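Local coordinates for phage integrase (Pectobacterium atrosepticum, PDB 3JU0), which is a tyrosine recombinase-family integrase, represented here by its arm-type binding domain, which probably recognises arm-type DNA sites during integration of mobile DNA, at residues A[36-41]-A[54-59]. Numbering follows the deposited sequence.
Sequences KYWRLS and GVYPAV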
loop_
_atom_site.group_PDB
_atom_site.type_symbol
_atom_site.label_atom_id
_atom_site.label_comp_id
_atom_site.label_asym_id
_atom_site.label_seq_id
_atom_site.Cartn_x
_atom_site.Cartn_y
_atom_site.Cartn_z
ATOM N N LYS A 36 -3.706 9.171 4.274
ATOM C CA LYS A 36 -2.646 8.141 4.446
ATOM C C LYS A 36 -2.839 7.057 3.363
ATOM O O LYS A 36 -3.901 6.455 3.329
ATOM C CB LYS A 36 -2.727 7.583 5.860
ATOM C CG LYS A 36 -2.248 8.503 6.967
ATOM C CD LYS A 36 -2.468 7.964 8.319
ATOM C CE LYS A 36 -1.799 8.838 9.367
ATOM N NZ LYS A 36 -2.191 8.445 10.786
ATOM N N TYR A 37 -1.850 6.962 2.461
ATOM C CA TYR A 37 -1.933 6.175 1.264
ATOM C C TYR A 37 -0.994 4.996 1.324
ATOM O O TYR A 37 0.172 5.180 1.584
ATOM C CB TYR A 37 -1.577 6.991 -0.019
ATOM C CG TYR A 37 -2.363 8.241 -0.227
ATOM C CD1 TYR A 37 -2.022 9.416 0.405
ATOM C CD2 TYR A 37 -3.394 8.286 -1.127
ATOM C CE1 TYR A 37 -2.719 10.585 0.214
ATOM C CE2 TYR A 37 -4.125 9.454 -1.314
ATOM C CZ TYR A 37 -3.840 10.605 -0.624
ATOM O OH TYR A 37 -4.536 11.795 -0.879
ATOM N N TRP A 38 -1.480 3.794 1.029
ATOM C CA TRP A 38 -0.581 2.632 0.886
ATOM C C TRP A 38 -0.085 2.571 -0.549
ATOM O O TRP A 38 -0.864 2.654 -1.504
ATOM C CB TRP A 38 -1.292 1.346 1.180
ATOM C CG TRP A 38 -1.814 1.220 2.580
ATOM C CD1 TRP A 38 -3.109 1.284 2.974
ATOM C CD2 TRP A 38 -1.032 1.065 3.751
ATOM N NE1 TRP A 38 -3.187 1.108 4.333
ATOM C CE2 TRP A 38 -1.920 0.956 4.837
ATOM C CE3 TRP A 38 0.346 0.974 3.989
ATOM C CZ2 TRP A 38 -1.465 0.829 6.179
ATOM C CZ3 TRP A 38 0.775 0.802 5.331
ATOM C CH2 TRP A 38 -0.133 0.709 6.374
ATOM N N ARG A 39 1.217 2.394 -0.670
ATOM C CA ARG A 39 1.885 2.351 -1.985
ATOM C C ARG A 39 2.891 1.237 -2.057
ATOM O O ARG A 39 3.589 0.966 -1.079
ATOM C CB ARG A 39 2.626 3.656 -2.270
ATOM C CG ARG A 39 1.750 4.846 -2.524
ATOM C CD ARG A 39 0.433 4.751 -2.100
ATOM N NE ARG A 39 -0.345 5.592 -3.008
ATOM C CZ ARG A 39 -1.664 5.579 -3.164
ATOM N NH1 ARG A 39 -2.586 4.704 -2.517
ATOM N NH2 ARG A 39 -2.043 6.473 -4.008
ATOM N N LEU A 40 3.021 0.678 -3.250
ATOM C CA LEU A 40 4.048 -0.344 -3.503
ATOM C C LEU A 40 4.966 0.123 -4.641
ATOM O O LEU A 40 4.517 0.412 -5.782
ATOM C CB LEU A 40 3.414 -1.689 -3.901
ATOM C CG LEU A 40 4.395 -2.790 -4.296
ATOM C CD1 LEU A 40 5.208 -3.189 -3.067
ATOM C CD2 LEU A 40 3.701 -3.967 -4.879
ATOM N N SER A 41 6.263 0.156 -4.375
ATOM C CA SER A 41 7.248 0.397 -5.427
ATOM C C SER A 41 7.629 -0.940 -6.047
ATOM O O SER A 41 7.908 -1.937 -5.321
ATOM C CB SER A 41 8.434 1.084 -4.775
ATOM O OG SER A 41 9.472 1.336 -5.710
ATOM N N GLY A 54 -4.375 1.391 -1.708
ATOM C CA GLY A 54 -5.527 1.767 -0.916
ATOM C C GLY A 54 -5.229 2.872 0.079
ATOM O O GLY A 54 -4.123 3.399 0.125
ATOM N N VAL A 55 -6.261 3.186 0.850
ATOM C CA VAL A 55 -6.268 4.329 1.771
ATOM C C VAL A 55 -6.501 3.830 3.184
ATOM O O VAL A 55 -7.484 3.176 3.420
ATOM C CB VAL A 55 -7.359 5.356 1.341
ATOM C CG1 VAL A 55 -7.523 6.436 2.358
ATOM C CG2 VAL A 55 -6.971 5.927 -0.020
ATOM N N TYR A 56 -5.670 4.245 4.137
ATOM C CA TYR A 56 -5.926 3.963 5.545
ATOM C C TYR A 56 -6.928 5.014 6.091
ATOM O O TYR A 56 -6.789 6.188 5.793
ATOM C CB TYR A 56 -4.587 4.085 6.302
ATOM C CG TYR A 56 -4.676 3.877 7.790
ATOM C CD1 TYR A 56 -4.641 2.630 8.363
ATOM C CD2 TYR A 56 -4.848 4.961 8.633
ATOM C CE1 TYR A 56 -4.782 2.451 9.742
ATOM C CE2 TYR A 56 -4.921 4.781 9.982
ATOM C CZ TYR A 56 -4.899 3.551 10.526
ATOM O OH TYR A 56 -4.966 3.418 11.894
ATOM N N PRO A 57 -7.876 4.613 6.910
ATOM C CA PRO A 57 -8.097 3.358 7.589
ATOM C C PRO A 57 -9.050 2.404 6.854
ATOM O O PRO A 57 -9.332 1.376 7.368
ATOM C CB PRO A 57 -8.729 3.823 8.931
ATOM C CG PRO A 57 -9.474 4.992 8.486
ATOM C CD PRO A 57 -8.668 5.708 7.502
ATOM N N ALA A 58 -9.491 2.744 5.636
ATOM C CA ALA A 58 -10.318 1.816 4.821
ATOM C C ALA A 58 -9.583 0.498 4.627
ATOM O O ALA A 58 -10.183 -0.602 4.690
ATOM C CB ALA A 58 -10.694 2.472 3.544
ATOM N N VAL A 59 -8.277 0.617 4.448
ATOM C CA VAL A 59 -7.358 -0.494 4.274
ATOM C C VAL A 59 -6.379 -0.457 5.465
ATOM O O VAL A 59 -5.619 0.472 5.650
ATOM C CB VAL A 59 -6.624 -0.312 2.926
ATOM C CG1 VAL A 59 -5.574 -1.408 2.736
ATOM C CG2 VAL A 59 -7.633 -0.255 1.745
HETATM O O HOH W 1 -6.533 8.664 5.009
#
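W38 NE1 donates a 2.8 Å hydrogen bond to V59 O, in the turn that folds back after the neighbouring strand, an instance of an indole tying a strand to the turn that follows its partner. The setting is the antiparallel β-hairpin of strands 36-44 and 47-56, half of the four-stranded sheet of this arm-type binding domain. V59 O lies at the edge of the indole, in its plane, whereas NE1 stands above the carbonyl plane of V59. In the same encounter V59 CG1 lies 3.7 Å from W38 CD1, the two side chains running past each other in opposite directions. Strand parity puts W38 on the same sheet face as K36 and Y56; its chi1 of -62° sets CG beside the backbone N. K36 and Y56 point the same way, side by side, with K36 CD 3.8 Å from Y56 CD2; the extended lysine carries NZ on to hydrogen bonds with the carbonyls of V8 and A11.

Two direct backbone bonds, W38 N to G54 O and Y56 N to K36 O, lie on either side of the non-hydrogen-bonded pair Y37-V55. At the K36-Y56 pair a water stands in for the second direct bond, accepting from K36 N and donating to Y56 O.

L61 and A64 of helix 61-76 and V8 of helix 5-10 also touch W38, placing the indole between sheet and helices. On the opposite sheet face, R39 NH1 donates to W38 O at 2.9 Å, although the strained conformation modelled for this arginine is uncertain in detail. The turn itself is closed by V59 N bonding to V55 O, with a cis peptide before P57, whose CB sits 3.9 Å above the centre of one face of the Y56 ring.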